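Local coordinates for protein predicted component of a thermophile-specific DNA repair system, contains a RAMP domain (Methanopyrus kandleri, PDB 4N0L) that probably binds CRISPR RNA as the Csm3 subunit of a type III-A antiviral interference complex, and carries a bound zinc ion, at residues W66-F77 with P108-V117. Residues are numbered along the deposited sequence; the frame is centred on the assembly and turned at random. Where two conformers were deposited one is given.
Sequences WMKSREIEPDVF and PWLENGTCPV. With ZN (zinc ion), chain C.
Pro108 rests against Ile72, whose backbone N closes the Schellman motif ending helix 51-69 and whose CD1 lies 3.7 Å from Pro108 CB. The carbonyl of Pro108 faces Arg70 and accepts a weak, bent hydrogen bond from NH1 (3.0 Å, N-H...O 125°). The carbonyl O of Trp109 takes the indole N-H of Trp66 in a nearly straight bond (NE1 to O 3.0 Å, 162°); the acceptor sits in the indole plane, whereas NE1 stands above the carbonyl plane. Trp109 CB packs on Ile72 CD1 and on the edge of the Phe77 ring. Trp109 CG lies between its backbone N and carbonyl carbon (chi1 65°), which turns the indole so that CZ3 meets Val76 CG1 (3.7 Å) while CD1 and NE1 face the zinc. Beyond it, the carbonyl of Leu110 lies over one face of the Arg70 guanidinium without a hydrogen bond. The extended side chain of Glu111 brings OE2 to the guanidinium edge, a long salt bridge to NH2 (3.8 Å), while OE1 is hydrogen-bonded to Tyr244. A type I' turn from Glu111 to Thr114 then returns the chain to Cys115, which binds zinc through SG (2.3 Å). Pro116 sets CG over the six-membered ring of Trp66 in a CH-pi contact (3.4 Å from CZ2), with Arg70 NE over the opposite face. Val117 CG2 finishes the contact against Trp66 CD1. Cys115 and Cys118, a CxxC pair at the start of helix 116-121, complete with His86 and Cys88 a three-cysteine, one-histidine zinc site, here packed against the end of helix 51-69 in this RAMP-superfamily protein.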
ATOM      1  N   TRP A  66      -0.498  -1.381 -12.820  1.00 24.54           N
ATOM      2  CA  TRP A  66       0.849  -1.235 -13.360  1.00 26.95           C
ATOM      3  C   TRP A  66       0.995  -2.055 -14.634  1.00 29.88           C
ATOM      4  O   TRP A  66       1.517  -1.569 -15.639  1.00 27.93           O
ATOM      5  CB  TRP A  66       1.893  -1.666 -12.327  1.00 29.19           C
ATOM      6  CG  TRP A  66       3.315  -1.446 -12.756  1.00 30.14           C
ATOM      7  CD1 TRP A  66       4.254  -2.407 -13.004  1.00 32.04           C
ATOM      8  CD2 TRP A  66       3.962  -0.187 -12.976  1.00 28.09           C
ATOM      9  NE1 TRP A  66       5.444  -1.823 -13.367  1.00 30.22           N
ATOM     10  CE2 TRP A  66       5.291  -0.462 -13.358  1.00 28.25           C
ATOM     11  CE3 TRP A  66       3.547   1.145 -12.889  1.00 27.64           C
ATOM     12  CZ2 TRP A  66       6.206   0.547 -13.653  1.00 28.99           C
ATOM     13  CZ3 TRP A  66       4.459   2.146 -13.183  1.00 27.16           C
ATOM     14  CH2 TRP A  66       5.772   1.841 -13.561  1.00 28.12           C
ATOM     15  N   MET A  67       0.521  -3.297 -14.581  1.00 29.03           N
ATOM     16  CA  MET A  67       0.563  -4.205 -15.721  1.00 28.62           C
ATOM     17  C   MET A  67      -0.164  -3.623 -16.933  1.00 33.24           C
ATOM     18  O   MET A  67       0.393  -3.560 -18.028  1.00 33.09           O
ATOM     19  CB  MET A  67      -0.047  -5.558 -15.341  1.00 23.43           C
ATOM     20  CG  MET A  67      -0.064  -6.582 -16.465  1.00 16.21           C
ATOM     21  SD  MET A  67      -1.084  -8.028 -16.089  1.00 31.42           S
ATOM     22  CE  MET A  67      -2.732  -7.353 -16.286  1.00 36.70           C
ATOM     23  N   LYS A  68      -1.409  -3.199 -16.729  1.00 36.56           N
ATOM     24  CA  LYS A  68      -2.229  -2.675 -17.819  1.00 36.28           C
ATOM     25  C   LYS A  68      -1.748  -1.326 -18.347  1.00 36.63           C
ATOM     26  O   LYS A  68      -1.838  -1.061 -19.544  1.00 41.76           O
ATOM     27  CB  LYS A  68      -3.692  -2.570 -17.383  1.00 35.37           C
ATOM     28  CG  LYS A  68      -4.465  -3.871 -17.557  1.00 42.15           C
ATOM     29  CD  LYS A  68      -5.449  -4.120 -16.429  1.00 47.69           C
ATOM     30  CE  LYS A  68      -6.100  -5.489 -16.580  1.00 56.52           C
ATOM     31  NZ  LYS A  68      -6.823  -5.922 -15.352  1.00 60.18           N
ATOM     32  N   SER A  69      -1.238  -0.476 -17.459  1.00 35.49           N
ATOM     33  CA  SER A  69      -0.763   0.848 -17.857  1.00 36.97           C
ATOM     34  C   SER A  69       0.425   0.760 -18.813  1.00 43.56           C
ATOM     35  O   SER A  69       0.668   1.672 -19.601  1.00 48.15           O
ATOM     36  CB  SER A  69      -0.380   1.676 -16.629  1.00 34.42           C
ATOM     37  OG  SER A  69       0.791   1.163 -16.018  1.00 37.21           O
ATOM     38  N   ARG A  70       1.165  -0.339 -18.732  1.00 45.68           N
ATOM     39  CA  ARG A  70       2.298  -0.569 -19.622  1.00 47.95           C
ATOM     40  C   ARG A  70       1.961  -1.594 -20.699  1.00 49.76           C
ATOM     41  O   ARG A  70       2.837  -2.023 -21.452  1.00 50.28           O
ATOM     42  CB  ARG A  70       3.525  -1.016 -18.829  1.00 45.82           C
ATOM     43  CG  ARG A  70       4.183   0.105 -18.047  1.00 44.24           C
ATOM     44  CD  ARG A  70       5.323  -0.415 -17.201  1.00 48.00           C
ATOM     45  NE  ARG A  70       6.177   0.664 -16.717  1.00 54.75           N
ATOM     46  CZ  ARG A  70       7.297   1.058 -17.316  1.00 58.60           C
ATOM     47  NH1 ARG A  70       7.713   0.448 -18.416  1.00 60.15           N
ATOM     48  NH2 ARG A  70       8.008   2.052 -16.804  1.00 60.98           N
ATOM     49  N   GLU A  71       0.683  -1.967 -20.762  1.00 49.91           N
ATOM     50  CA  GLU A  71       0.183  -2.944 -21.726  1.00 52.25           C
ATOM     51  C   GLU A  71       1.038  -4.207 -21.767  1.00 48.78           C
ATOM     52  O   GLU A  71       1.488  -4.635 -22.829  1.00 47.46           O
ATOM     53  CB  GLU A  71       0.110  -2.312 -23.118  1.00 56.72           C
ATOM     54  CG  GLU A  71      -0.750  -1.059 -23.171  1.00 64.45           C
ATOM     55  CD  GLU A  71      -0.794  -0.435 -24.552  1.00 72.23           C
ATOM     56  OE1 GLU A  71       0.244   0.099 -24.999  1.00 74.80           O
ATOM     57  OE2 GLU A  71      -1.867  -0.475 -25.189  1.00 75.11           O
ATOM     58  N   ILE A  72       1.247  -4.798 -20.598  1.00 42.40           N
ATOM     59  CA  ILE A  72       2.018  -6.026 -20.483  1.00 32.68           C
ATOM     60  C   ILE A  72       1.082  -7.222 -20.409  1.00 33.48           C
ATOM     61  O   ILE A  72       0.169  -7.245 -19.585  1.00 34.18           O
ATOM     62  CB  ILE A  72       2.924  -6.006 -19.235  1.00 30.98           C
ATOM     63  CG1 ILE A  72       3.832  -4.776 -19.254  1.00 29.87           C
ATOM     64  CG2 ILE A  72       3.736  -7.294 -19.136  1.00 28.51           C
ATOM     65  CD1 ILE A  72       4.615  -4.581 -17.977  1.00 28.01           C
ATOM     66  N   GLU A  73       1.284  -8.196 -21.290  1.00 41.87           N
ATOM     67  CA  GLU A  73       0.511  -9.434 -21.251  0.50 43.71           C
ATOM     68  C   GLU A  73       0.715 -10.138 -19.913  1.00 41.10           C
ATOM     69  O   GLU A  73       1.847 -10.258 -19.440  1.00 42.79           O
ATOM     70  CB  GLU A  73       0.909 -10.360 -22.404  0.50 45.33           C
ATOM     71  CG  GLU A  73       0.288 -10.004 -23.745  0.50 46.58           C
ATOM     72  CD  GLU A  73      -0.861 -10.922 -24.119  0.50 48.76           C
ATOM     73  OE1 GLU A  73      -1.677 -11.252 -23.233  0.50 47.18           O
ATOM     74  OE2 GLU A  73      -0.942 -11.322 -25.299  0.50 50.99           O
ATOM     75  N   PRO A  74      -0.381 -10.605 -19.296  1.00 34.09           N
ATOM     76  CA  PRO A  74      -0.344 -11.229 -17.966  1.00 36.04           C
ATOM     77  C   PRO A  74       0.589 -12.438 -17.846  1.00 34.89           C
ATOM     78  O   PRO A  74       1.134 -12.663 -16.762  1.00 32.41           O
ATOM     79  CB  PRO A  74      -1.806 -11.644 -17.732  1.00 32.82           C
ATOM     80  CG  PRO A  74      -2.482 -11.545 -19.065  1.00 33.74           C
ATOM     81  CD  PRO A  74      -1.752 -10.486 -19.816  1.00 31.12           C
ATOM     82  N   ASP A  75       0.781 -13.192 -18.924  1.00 35.77           N
ATOM     83  CA  ASP A  75       1.740 -14.297 -18.913  1.00 34.26           C
ATOM     84  C   ASP A  75       3.145 -13.805 -18.564  1.00 29.08           C
ATOM     85  O   ASP A  75       3.843 -14.416 -17.760  1.00 31.49           O
ATOM     86  CB  ASP A  75       1.757 -15.016 -20.263  1.00 40.96           C
ATOM     87  CG  ASP A  75       0.580 -15.958 -20.439  1.00 46.84           C
ATOM     88  OD1 ASP A  75      -0.208 -16.121 -19.484  1.00 48.94           O
ATOM     89  OD2 ASP A  75       0.452 -16.547 -21.534  1.00 48.54           O
ATOM     90  N   VAL A  76       3.549 -12.695 -19.170  1.00 22.72           N
ATOM     91  CA  VAL A  76       4.853 -12.101 -18.895  1.00 27.56           C
ATOM     92  C   VAL A  76       4.912 -11.494 -17.494  1.00 32.64           C
ATOM     93  O   VAL A  76       5.892 -11.674 -16.767  1.00 30.10           O
ATOM     94  CB  VAL A  76       5.203 -11.010 -19.937  1.00 26.14           C
ATOM     95  CG1 VAL A  76       6.472 -10.266 -19.540  1.00 25.66           C
ATOM     96  CG2 VAL A  76       5.347 -11.624 -21.321  1.00 28.43           C
ATOM     97  N   PHE A  77       3.855 -10.783 -17.113  1.00 31.46           N
ATOM     98  CA  PHE A  77       3.846 -10.055 -15.849  1.00 32.24           C
ATOM     99  C   PHE A  77       3.765 -10.975 -14.628  1.00 27.43           C
ATOM    100  O   PHE A  77       4.441 -10.742 -13.628  1.00 23.09           O
ATOM    101  CB  PHE A  77       2.686  -9.057 -15.826  1.00 31.69           C
ATOM    102  CG  PHE A  77       2.697  -8.141 -14.636  1.00 29.44           C
ATOM    103  CD1 PHE A  77       3.637  -7.126 -14.537  1.00 28.65           C
ATOM    104  CD2 PHE A  77       1.768  -8.290 -13.619  1.00 28.49           C
ATOM    105  CE1 PHE A  77       3.653  -6.279 -13.443  1.00 33.30           C
ATOM    106  CE2 PHE A  77       1.776  -7.445 -12.524  1.00 28.61           C
ATOM    107  CZ  PHE A  77       2.719  -6.439 -12.435  1.00 31.33           C
ATOM    108  N   PRO A 108       9.395  -5.410 -19.194  1.00 31.56           N
ATOM    109  CA  PRO A 108       8.571  -4.219 -19.433  1.00 31.29           C
ATOM    110  C   PRO A 108       7.960  -3.611 -18.168  1.00 33.41           C
ATOM    111  O   PRO A 108       7.451  -2.492 -18.228  1.00 35.92           O
ATOM    112  CB  PRO A 108       7.472  -4.746 -20.362  1.00 30.68           C
ATOM    113  CG  PRO A 108       7.364  -6.189 -20.027  1.00 31.41           C
ATOM    114  CD  PRO A 108       8.756  -6.639 -19.695  1.00 31.01           C
ATOM    115  N   TRP A 109       8.020  -4.322 -17.046  1.00 32.05           N
ATOM    116  CA  TRP A 109       7.438  -3.826 -15.803  1.00 31.35           C
ATOM    117  C   TRP A 109       8.481  -3.091 -14.970  1.00 33.49           C
ATOM    118  O   TRP A 109       8.253  -2.789 -13.798  1.00 32.81           O
ATOM    119  CB  TRP A 109       6.838  -4.971 -14.985  1.00 28.89           C
ATOM    120  CG  TRP A 109       7.855  -5.954 -14.495  1.00 29.81           C
ATOM    121  CD1 TRP A 109       8.588  -5.871 -13.347  1.00 29.50           C
ATOM    122  CD2 TRP A 109       8.244  -7.177 -15.132  1.00 28.97           C
ATOM    123  NE1 TRP A 109       9.416  -6.962 -13.233  1.00 32.18           N
ATOM    124  CE2 TRP A 109       9.222  -7.779 -14.316  1.00 27.14           C
ATOM    125  CE3 TRP A 109       7.863  -7.818 -16.314  1.00 31.24           C
ATOM    126  CZ2 TRP A 109       9.823  -8.992 -14.644  1.00 26.78           C
ATOM    127  CZ3 TRP A 109       8.461  -9.023 -16.638  1.00 27.27           C
ATOM    128  CH2 TRP A 109       9.430  -9.597 -15.806  1.00 26.21           C
ATOM    129  N   LEU A 110       9.628  -2.813 -15.577  1.00 31.34           N
ATOM    130  CA  LEU A 110      10.711  -2.141 -14.874  1.00 31.50           C
ATOM    131  C   LEU A 110      10.697  -0.638 -15.158  1.00 34.19           C
ATOM    132  O   LEU A 110      10.349  -0.212 -16.259  1.00 35.04           O
ATOM    133  CB  LEU A 110      12.056  -2.748 -15.282  1.00 34.54           C
ATOM    134  CG  LEU A 110      12.436  -4.070 -14.608  1.00 37.03           C
ATOM    135  CD1 LEU A 110      13.910  -4.395 -14.829  1.00 37.73           C
ATOM    136  CD2 LEU A 110      12.105  -4.043 -13.128  1.00 34.44           C
ATOM    137  N   GLU A 111      11.058   0.161 -14.158  1.00 37.68           N
ATOM    138  CA  GLU A 111      11.226   1.602 -14.345  1.00 36.18           C
ATOM    139  C   GLU A 111      12.524   2.059 -13.694  1.00 38.53           C
ATOM    140  O   GLU A 111      12.704   1.903 -12.484  1.00 33.97           O
ATOM    141  CB  GLU A 111      10.040   2.379 -13.769  1.00 36.61           C
ATOM    142  CG  GLU A 111      10.091   3.873 -14.067  1.00 44.53           C
ATOM    143  CD  GLU A 111       8.835   4.608 -13.633  1.00 47.20           C
ATOM    144  OE1 GLU A 111       8.587   4.689 -12.411  1.00 48.76           O
ATOM    145  OE2 GLU A 111       8.099   5.105 -14.513  1.00 45.39           O
ATOM    146  N   ASN A 112      13.415   2.633 -14.499  1.00 42.28           N
ATOM    147  CA  ASN A 112      14.775   2.954 -14.069  1.00 39.44           C
ATOM    148  C   ASN A 112      15.454   1.776 -13.371  1.00 37.08           C
ATOM    149  O   ASN A 112      16.143   1.948 -12.363  1.00 39.43           O
ATOM    150  CB  ASN A 112      14.775   4.180 -13.150  1.00 43.95           C
ATOM    151  CG  ASN A 112      14.161   5.402 -13.809  1.00 48.79           C
ATOM    152  OD1 ASN A 112      14.326   5.625 -15.008  1.00 50.45           O
ATOM    153  ND2 ASN A 112      13.449   6.201 -13.023  1.00 48.79           N
ATOM    154  N   GLY A 113      15.241   0.580 -13.914  1.00 32.39           N
ATOM    155  CA  GLY A 113      15.939  -0.609 -13.463  1.00 35.59           C
ATOM    156  C   GLY A 113      15.308  -1.383 -12.319  1.00 39.87           C
ATOM    157  O   GLY A 113      15.787  -2.462 -11.966  1.00 41.56           O
ATOM    158  N   THR A 114      14.238  -0.853 -11.734  1.00 38.61           N
ATOM    159  CA  THR A 114      13.611  -1.518 -10.593  1.00 34.74           C
ATOM    160  C   THR A 114      12.100  -1.655 -10.747  1.00 32.44           C
ATOM    161  O   THR A 114      11.474  -0.951 -11.539  1.00 28.15           O
ATOM    162  CB  THR A 114      13.896  -0.775  -9.274  1.00 34.53           C
ATOM    163  OG1 THR A 114      13.378   0.558  -9.348  1.00 42.53           O
ATOM    164  CG2 THR A 114      15.394  -0.732  -8.990  1.00 24.45           C
ATOM    165  N   CYS A 115      11.525  -2.574  -9.977  1.00 34.49           N
ATOM    166  CA  CYS A 115      10.094  -2.844 -10.019  1.00 31.09           C
ATOM    167  C   CYS A 115       9.369  -2.111  -8.895  1.00 31.13           C
ATOM    168  O   CYS A 115       9.609  -2.385  -7.720  1.00 28.19           O
ATOM    169  CB  CYS A 115       9.829  -4.347  -9.920  1.00 32.58           C
ATOM    170  SG  CYS A 115       8.092  -4.828 -10.116  1.00 28.59           S
ATOM    171  N   PRO A 116       8.479  -1.175  -9.256  1.00 30.77           N
ATOM    172  CA  PRO A 116       7.688  -0.402  -8.290  1.00 28.63           C
ATOM    173  C   PRO A 116       6.831  -1.289  -7.394  1.00 23.72           C
ATOM    174  O   PRO A 116       6.758  -1.051  -6.190  1.00 23.54           O
ATOM    175  CB  PRO A 116       6.809   0.479  -9.180  1.00 31.56           C
ATOM    176  CG  PRO A 116       7.539   0.563 -10.471  1.00 35.96           C
ATOM    177  CD  PRO A 116       8.207  -0.763 -10.643  1.00 33.68           C
ATOM    178  N   VAL A 117       6.180  -2.286  -7.985  1.00 19.57           N
ATOM    179  CA  VAL A 117       5.344  -3.217  -7.234  1.00 19.28           C
ATOM    180  C   VAL A 117       6.105  -3.889  -6.098  1.00 21.14           C
ATOM    181  O   VAL A 117       5.724  -3.792  -4.932  1.00 24.56           O
ATOM    182  CB  VAL A 117       4.763  -4.314  -8.144  1.00 22.05           C
ATOM    183  CG1 VAL A 117       3.964  -5.319  -7.321  1.00 22.20           C
ATOM    184  CG2 VAL A 117       3.899  -3.700  -9.234  1.00 18.42           C
TER
HETATM  185 ZN    ZN C 401       8.212  -7.011  -9.338  1.00 30.64          ZN